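Local coordinates for protein nourseothricin acetyltransferase (Streptomyces noursei, PDB 5C82) that probably transfers an acetyl group to the antibiotic nourseothricin, as a GNAT-family acetyltransferase linked to antibiotic resistance, at residues F94-Y99 with T107-E112. The protein carries 1 engineered substitution. Numbering follows the deposited sequence.
Sequences FVVVSY and TVEDIE
V96 O faces two backbone N-H groups at a classic beta bulge, and both bonds are weak. E109 N lies 2.8 Å from V96 O, but the bond is bent to 125°. D110 N is straighter toward V96 O, yet long at 3.4 Å. The bulge interrupts an antiparallel hairpin in the central sheet of the GNAT fold, made by strands 91-100 and 105-113. Regular pairing holds on both sides of it. V96 N gives a nearly straight bond of 174° to D110 O. F94 and E112 are joined by two backbone bonds, as are S98 and T107. E109 has a helix-like backbone conformation, which fits its place as the extra residue. The shift by one residue pairs V97 with V108.

One sheet face carries V95, V97, V108 and I111. V95 CG2, anti to the backbone N, meets V108 CG1 at 3.6 Å and also packs on I111 CB. Helix 122-137 covers part of this face, with L126 on V95 and M127 on V108. A tartaric acid molecule, probably from the crystallisation liquor, lies beside the side chain of I111.

The other face carries F94, V96, S98, T107, D110 and E112. V96 CG1 lies near E109 CB and V96 CG2 near D110 CB. E109 OE2 approaches S98 CB at 3.1 Å. The F94 ring leans toward the partner strand, with CG placed between the backbone N and the carbonyl carbon (chi1 68°). E112 CB packs against F94 CE1 and CZ. The D110 carboxylate is turned steeply to the ring, and its OD2 lies in the ring plane at the edge, 3.4 Å from F94 CE2.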
loop_
_atom_site.group_PDB
_atom_site.type_symbol
_atom_site.label_atom_id
_atom_site.label_comp_id
_atom_site.label_asym_id
_atom_site.label_seq_id
_atom_site.Cartn_x
_atom_site.Cartn_y
_atom_site.Cartn_z
ATOM N N PHE A 94 -18.492 -12.551 -4.448
ATOM C CA PHE A 94 -17.720 -11.987 -5.557
ATOM C C PHE A 94 -16.284 -11.722 -5.153
ATOM O O PHE A 94 -15.975 -11.608 -3.965
ATOM C CB PHE A 94 -18.390 -10.696 -6.122
ATOM C CG PHE A 94 -18.380 -9.516 -5.177
ATOM C CD1 PHE A 94 -19.410 -9.331 -4.261
ATOM C CD2 PHE A 94 -17.334 -8.593 -5.199
ATOM C CE1 PHE A 94 -19.388 -8.258 -3.368
ATOM C CE2 PHE A 94 -17.305 -7.522 -4.295
ATOM C CZ PHE A 94 -18.333 -7.359 -3.386
ATOM N N VAL A 95 -15.420 -11.567 -6.135
ATOM C CA VAL A 95 -14.005 -11.205 -5.928
ATOM C C VAL A 95 -13.621 -10.245 -7.061
ATOM O O VAL A 95 -13.942 -10.490 -8.231
ATOM C CB VAL A 95 -13.030 -12.429 -5.788
ATOM C CG1 VAL A 95 -12.929 -13.250 -7.073
ATOM C CG2 VAL A 95 -11.642 -11.988 -5.325
ATOM N N VAL A 96 -12.995 -9.136 -6.699
ATOM C CA VAL A 96 -12.535 -8.145 -7.659
ATOM C C VAL A 96 -11.025 -8.248 -7.597
ATOM O O VAL A 96 -10.443 -8.215 -6.503
ATOM C CB VAL A 96 -13.048 -6.696 -7.360
ATOM C CG1 VAL A 96 -12.604 -5.712 -8.449
ATOM C CG2 VAL A 96 -14.566 -6.661 -7.182
ATOM N N VAL A 97 -10.401 -8.401 -8.764
ATOM C CA VAL A 97 -8.957 -8.512 -8.912
ATOM C C VAL A 97 -8.438 -7.469 -9.877
ATOM O O VAL A 97 -9.152 -7.042 -10.796
ATOM C CB VAL A 97 -8.454 -9.952 -9.242
ATOM C CG1 VAL A 97 -8.941 -10.966 -8.205
ATOM C CG2 VAL A 97 -8.813 -10.402 -10.667
ATOM N N SER A 98 -7.194 -7.047 -9.652
ATOM C CA SER A 98 -6.491 -6.082 -10.481
ATOM C C SER A 98 -5.044 -6.578 -10.608
ATOM O O SER A 98 -4.464 -7.024 -9.621
ATOM C CB SER A 98 -6.540 -4.705 -9.827
ATOM O OG SER A 98 -5.569 -3.841 -10.386
ATOM N N TYR A 99 -4.468 -6.507 -11.813
ATOM C CA TYR A 99 -3.102 -6.963 -12.046
ATOM C C TYR A 99 -2.146 -5.802 -12.322
ATOM O O TYR A 99 -2.472 -4.906 -13.108
ATOM C CB TYR A 99 -3.051 -7.963 -13.205
ATOM C CG TYR A 99 -1.657 -8.506 -13.439
ATOM C CD1 TYR A 99 -1.047 -9.339 -12.504
ATOM C CD2 TYR A 99 -0.938 -8.172 -14.586
ATOM C CE1 TYR A 99 0.242 -9.821 -12.701
ATOM C CE2 TYR A 99 0.348 -8.658 -14.798
ATOM C CZ TYR A 99 0.926 -9.498 -13.858
ATOM O OH TYR A 99 2.200 -9.968 -14.033
ATOM N N THR A 107 -3.612 -8.082 -7.237
ATOM C CA THR A 107 -4.244 -7.512 -6.052
ATOM C C THR A 107 -5.680 -7.994 -5.964
ATOM O O THR A 107 -6.438 -7.899 -6.929
ATOM C CB THR A 107 -4.109 -5.963 -6.080
ATOM O OG1 THR A 107 -2.740 -5.646 -5.843
ATOM C CG2 THR A 107 -4.991 -5.246 -5.032
ATOM N N VAL A 108 -6.054 -8.510 -4.812
ATOM C CA VAL A 108 -7.436 -8.912 -4.559
ATOM C C VAL A 108 -8.021 -7.639 -3.954
ATOM O O VAL A 108 -7.767 -7.346 -2.781
ATOM C CB VAL A 108 -7.538 -10.150 -3.610
ATOM C CG1 VAL A 108 -8.994 -10.519 -3.351
ATOM C CG2 VAL A 108 -6.762 -11.351 -4.166
ATOM N N GLU A 109 -8.670 -6.813 -4.784
ATOM C CA GLU A 109 -9.212 -5.508 -4.351
ATOM C C GLU A 109 -10.313 -5.661 -3.324
ATOM O O GLU A 109 -10.364 -4.927 -2.339
ATOM C CB GLU A 109 -9.750 -4.703 -5.541
ATOM C CG GLU A 109 -8.773 -4.523 -6.682
ATOM C CD GLU A 109 -7.955 -3.248 -6.654
ATOM O OE1 GLU A 109 -7.534 -2.823 -5.553
ATOM O OE2 GLU A 109 -7.690 -2.703 -7.749
ATOM N N ASP A 110 -11.186 -6.637 -3.546
ATOM C CA ASP A 110 -12.333 -6.878 -2.700
ATOM C C ASP A 110 -12.722 -8.316 -2.853
ATOM O O ASP A 110 -12.620 -8.848 -3.943
ATOM C CB ASP A 110 -13.487 -5.962 -3.185
ATOM C CG ASP A 110 -14.566 -5.622 -2.161
ATOM O OD1 ASP A 110 -14.342 -5.864 -0.951
ATOM O OD2 ASP A 110 -15.630 -5.115 -2.570
ATOM N N ILE A 111 -13.155 -8.955 -1.769
ATOM C CA ILE A 111 -13.703 -10.320 -1.762
ATOM C C ILE A 111 -14.772 -10.353 -0.674
ATOM O O ILE A 111 -14.506 -9.922 0.447
ATOM C CB ILE A 111 -12.654 -11.473 -1.678
ATOM C CG1 ILE A 111 -13.354 -12.871 -1.718
ATOM C CG2 ILE A 111 -11.682 -11.305 -0.472
ATOM C CD1 ILE A 111 -12.435 -14.106 -1.853
ATOM N N GLU A 112 -15.990 -10.766 -1.022
ATOM C CA GLU A 112 -17.095 -10.831 -0.071
ATOM C C GLU A 112 -18.018 -11.989 -0.335
ATOM O O GLU A 112 -18.303 -12.303 -1.487
ATOM C CB GLU A 112 -17.857 -9.498 0.004
ATOM C CG GLU A 112 -17.423 -8.645 1.191
ATOM C CD GLU A 112 -17.291 -7.163 0.910
ATOM O OE1 GLU A 112 -18.269 -6.553 0.416
ATOM O OE2 GLU A 112 -16.223 -6.598 1.242
#